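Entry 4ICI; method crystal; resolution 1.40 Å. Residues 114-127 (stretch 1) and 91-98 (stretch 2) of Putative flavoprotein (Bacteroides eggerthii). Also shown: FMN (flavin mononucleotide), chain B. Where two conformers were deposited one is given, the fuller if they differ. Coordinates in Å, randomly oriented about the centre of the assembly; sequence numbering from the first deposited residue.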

# COMPACT_ATOMS: atom_id res chain seq x y z
N SER A 114 0.76 5.20 -13.92
CA SER A 114 -0.32 4.60 -14.70
C SER A 114 -0.47 3.14 -14.31
O SER A 114 0.46 2.35 -14.47
CB SER A 114 -0.07 4.70 -16.20
OG SER A 114 -1.18 4.10 -16.88
N LEU A 115 -1.63 2.82 -13.75
CA LEU A 115 -1.94 1.47 -13.32
C LEU A 115 -3.07 0.86 -14.17
O LEU A 115 -3.52 -0.25 -13.90
CB LEU A 115 -2.32 1.47 -11.84
CG LEU A 115 -1.20 1.97 -10.90
CD1 LEU A 115 -1.75 2.02 -9.48
CD2 LEU A 115 0.06 1.10 -10.97
N LYS A 116 -3.49 1.59 -15.20
CA LYS A 116 -4.44 1.08 -16.19
C LYS A 116 -3.98 -0.24 -16.79
O LYS A 116 -2.82 -0.40 -17.15
CB LYS A 116 -4.64 2.12 -17.30
CG LYS A 116 -5.57 1.70 -18.44
CD LYS A 116 -5.89 2.87 -19.39
CE LYS A 116 -4.73 3.19 -20.29
NZ LYS A 116 -5.15 4.03 -21.45
N GLY A 117 -4.89 -1.21 -16.83
CA GLY A 117 -4.61 -2.51 -17.39
C GLY A 117 -4.00 -3.52 -16.45
O GLY A 117 -4.00 -4.70 -16.75
N LYS A 118 -3.51 -3.07 -15.30
CA LYS A 118 -2.85 -3.93 -14.35
C LYS A 118 -3.82 -4.48 -13.31
O LYS A 118 -4.90 -3.93 -13.06
CB LYS A 118 -1.74 -3.16 -13.64
CG LYS A 118 -0.77 -2.47 -14.59
CD LYS A 118 0.39 -1.87 -13.84
CE LYS A 118 1.18 -0.93 -14.71
NZ LYS A 118 1.75 -1.62 -15.88
N THR A 119 -3.42 -5.58 -12.68
CA THR A 119 -4.12 -6.09 -11.51
C THR A 119 -3.53 -5.34 -10.32
O THR A 119 -2.31 -5.34 -10.14
CB THR A 119 -3.93 -7.59 -11.37
OG1 THR A 119 -4.42 -8.23 -12.55
CG2 THR A 119 -4.66 -8.11 -10.16
N VAL A 120 -4.38 -4.74 -9.47
CA VAL A 120 -3.93 -3.92 -8.33
C VAL A 120 -4.49 -4.54 -7.05
O VAL A 120 -5.70 -4.79 -6.98
CB VAL A 120 -4.35 -2.46 -8.50
CG1 VAL A 120 -3.79 -1.61 -7.37
CG2 VAL A 120 -3.93 -1.92 -9.92
N VAL A 121 -3.64 -4.79 -6.06
CA VAL A 121 -4.02 -5.57 -4.88
C VAL A 121 -3.46 -4.88 -3.62
O VAL A 121 -2.26 -4.73 -3.51
CB VAL A 121 -3.49 -7.01 -4.94
CG1 VAL A 121 -4.16 -7.84 -3.81
CG2 VAL A 121 -3.67 -7.66 -6.33
N PRO A 122 -4.34 -4.41 -2.72
CA PRO A 122 -3.80 -3.78 -1.51
C PRO A 122 -3.35 -4.82 -0.48
O PRO A 122 -3.82 -5.94 -0.47
CB PRO A 122 -5.00 -2.99 -0.97
CG PRO A 122 -6.20 -3.82 -1.38
CD PRO A 122 -5.81 -4.48 -2.69
N PHE A 123 -2.46 -4.41 0.40
CA PHE A 123 -2.15 -5.15 1.60
C PHE A 123 -1.79 -4.18 2.69
O PHE A 123 -1.48 -3.02 2.42
CB PHE A 123 -1.05 -6.21 1.35
CG PHE A 123 0.33 -5.66 1.08
CD1 PHE A 123 0.69 -5.28 -0.20
CD2 PHE A 123 1.28 -5.61 2.08
CE1 PHE A 123 1.98 -4.82 -0.48
CE2 PHE A 123 2.56 -5.18 1.81
CZ PHE A 123 2.90 -4.79 0.52
N ALA A 124 -1.80 -4.64 3.94
CA ALA A 124 -1.62 -3.71 5.04
C ALA A 124 -1.09 -4.37 6.28
O ALA A 124 -1.14 -5.60 6.42
CB ALA A 124 -2.96 -2.98 5.36
N THR A 125 -0.56 -3.53 7.16
CA THR A 125 -0.37 -3.89 8.56
C THR A 125 -1.14 -2.91 9.43
O THR A 125 -1.49 -1.82 8.99
CB THR A 125 1.12 -3.97 8.98
OG1 THR A 125 1.72 -2.68 9.00
CG2 THR A 125 1.92 -4.92 8.07
N SER A 126 -1.43 -3.30 10.68
CA SER A 126 -2.26 -2.48 11.57
C SER A 126 -2.05 -2.89 13.00
O SER A 126 -1.45 -3.95 13.29
CB SER A 126 -3.74 -2.61 11.25
OG SER A 126 -4.25 -3.85 11.72
N GLY A 127 -2.62 -2.07 13.86
CA GLY A 127 -2.72 -2.37 15.28
C GLY A 127 -3.95 -3.17 15.67
O GLY A 127 -4.25 -3.27 16.87
N1 FMN B . -3.90 0.69 13.66
C2 FMN B . -5.18 0.21 13.57
O2 FMN B . -5.39 -0.97 13.84
N3 FMN B . -6.21 1.06 13.19
C4 FMN B . -6.01 2.41 12.93
O4 FMN B . -7.00 3.06 12.54
C4A FMN B . -4.70 2.91 13.06
N5 FMN B . -4.44 4.28 12.83
C5A FMN B . -3.11 4.71 12.94
C6 FMN B . -2.82 6.06 12.68
C7 FMN B . -1.53 6.52 12.76
C7M FMN B . -1.22 7.95 12.44
C8 FMN B . -0.49 5.65 13.08
C8M FMN B . 0.93 6.17 13.18
C9 FMN B . -0.77 4.32 13.34
C9A FMN B . -2.09 3.82 13.26
N10 FMN B . -2.38 2.47 13.51
C10 FMN B . -3.67 2.02 13.40
C1' FMN B . -1.27 1.50 13.81
C2' FMN B . -0.56 1.12 12.48
O2' FMN B . -1.44 0.70 11.46
C3' FMN B . 0.40 -0.07 12.67
O3' FMN B . 1.26 0.16 13.84
C4' FMN B . 1.24 -0.42 11.40
O4' FMN B . 1.72 -1.72 11.58
C5' FMN B . 2.47 0.56 11.28
O5' FMN B . 3.13 0.16 10.11
P FMN B . 4.56 0.75 9.68
O1P FMN B . 5.52 0.28 10.79
O2P FMN B . 4.87 0.28 8.34
O3P FMN B . 4.51 2.28 9.64
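Stretch 2, residues 91-98: VFIGYPIW

Stretch 2 lies beside stretch 1 as a parallel, hydrogen-bonded neighbour in a beta sheet, and the paired strands lead to the FMN. Residues 91-96 are extended and pair with the strand 119-125. The two strand axes cross at -24° and approach to 4.5 Å. The register runs from Val 91 beside Val 120 to Pro 96 beside Thr 125, with CA atoms 4.6 to 5.0 Å apart.

Seven backbone hydrogen bonds form the ladder. Val 91 N donates to Thr 119 O (2.8 Å), and Val 121 N donates to Val 91 O (3.0 Å). Ile 93 then bonds through its N to Val 121 O (2.8 Å) and through its O to Phe 123 N (2.9 Å). Tyr 95 N to Phe 123 O (3.1 Å) and Thr 125 N to Tyr 95 O (3.2 Å) continue the pattern. Ile 97 N to Thr 125 O (2.9 Å) extends it past the strand end. The odd-numbered residues of stretch 2 thus carry these bonds.

Side chains alternate between the two faces of the sheet. On one face, Ile 93 CD1 packs against Val 120 CG1 (3.5 Å), and Tyr 95 CE2 lies 4.0 Å from Ala 124 CB. Val 91 CG2 reaches Leu 115 CD2 (4.1 Å), in the turn before the strand. On the other face, Phe 92 CD2 meets Val 121 CB (3.6 Å). Gly 94 leaves room there for the Phe 123 ring: its CA sits 3.4 Å from the ring centroid, over the face. A CB on Gly 94 would clash with Phe 123 CZ at 2.2 Å.

Beyond the strand, Ile 97 CD1 touches Ala 124 CB (3.7 Å). Ile 97 O accepts a hydrogen bond from FMN O2' (2.7 Å), while Thr 125 OG1 bonds FMN O4' (2.8 Å).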

# COMPACT_ATOMS: atom_id res chain seq x y z
N VAL A 91 0.45 -5.13 -9.49
CA VAL A 91 1.05 -4.20 -8.54
C VAL A 91 0.32 -4.37 -7.20
O VAL A 91 -0.89 -4.11 -7.07
CB VAL A 91 0.98 -2.75 -9.03
CG1 VAL A 91 1.55 -1.78 -7.96
CG2 VAL A 91 1.71 -2.57 -10.36
N PHE A 92 1.04 -4.90 -6.20
CA PHE A 92 0.56 -4.90 -4.83
C PHE A 92 0.89 -3.53 -4.25
O PHE A 92 1.95 -2.98 -4.58
CB PHE A 92 1.25 -6.00 -4.01
CG PHE A 92 0.87 -7.40 -4.41
CD1 PHE A 92 1.58 -8.09 -5.40
CD2 PHE A 92 -0.19 -8.01 -3.78
CE1 PHE A 92 1.23 -9.37 -5.75
CE2 PHE A 92 -0.57 -9.31 -4.15
CZ PHE A 92 0.16 -9.98 -5.12
N ILE A 93 -0.02 -2.99 -3.45
CA ILE A 93 0.16 -1.69 -2.83
C ILE A 93 -0.05 -1.82 -1.32
O ILE A 93 -1.17 -2.09 -0.87
CB ILE A 93 -0.82 -0.64 -3.36
CG1 ILE A 93 -0.71 -0.52 -4.87
CG2 ILE A 93 -0.56 0.70 -2.68
CD1 ILE A 93 -1.72 0.47 -5.52
N GLY A 94 1.03 -1.70 -0.55
CA GLY A 94 0.99 -1.90 0.86
C GLY A 94 1.14 -0.64 1.69
O GLY A 94 1.80 0.33 1.29
N TYR A 95 0.53 -0.67 2.87
CA TYR A 95 0.49 0.50 3.75
C TYR A 95 0.15 0.09 5.18
O TYR A 95 -0.54 -0.89 5.41
CB TYR A 95 -0.52 1.56 3.24
CG TYR A 95 -1.88 1.00 2.87
CD1 TYR A 95 -2.13 0.52 1.59
CD2 TYR A 95 -2.89 0.93 3.79
CE1 TYR A 95 -3.37 -0.03 1.27
CE2 TYR A 95 -4.12 0.39 3.47
CZ TYR A 95 -4.36 -0.09 2.22
OH TYR A 95 -5.59 -0.65 1.88
N PRO A 96 0.53 0.93 6.14
CA PRO A 96 -0.04 0.85 7.47
C PRO A 96 -1.46 1.43 7.45
O PRO A 96 -1.71 2.39 6.71
CB PRO A 96 0.86 1.74 8.29
CG PRO A 96 1.35 2.79 7.32
CD PRO A 96 1.47 2.06 6.01
N ILE A 97 -2.37 0.88 8.22
CA ILE A 97 -3.71 1.46 8.40
C ILE A 97 -3.60 2.69 9.29
O ILE A 97 -3.09 2.59 10.39
CB ILE A 97 -4.68 0.48 9.10
CG1 ILE A 97 -4.89 -0.80 8.28
CG2 ILE A 97 -6.03 1.17 9.43
CD1 ILE A 97 -5.35 -0.58 6.83
N TRP A 98 -4.02 3.85 8.80
CA TRP A 98 -4.07 5.10 9.56
C TRP A 98 -5.53 5.58 9.60
O TRP A 98 -6.11 5.88 8.57
CB TRP A 98 -3.21 6.18 8.93
CG TRP A 98 -1.75 6.05 9.10
CD1 TRP A 98 -1.04 5.01 9.66
CD2 TRP A 98 -0.76 6.98 8.62
NE1 TRP A 98 0.31 5.26 9.59
CE2 TRP A 98 0.51 6.45 8.95
CE3 TRP A 98 -0.83 8.21 7.96
CZ2 TRP A 98 1.69 7.10 8.65
CZ3 TRP A 98 0.37 8.84 7.67
CH2 TRP A 98 1.61 8.28 8.02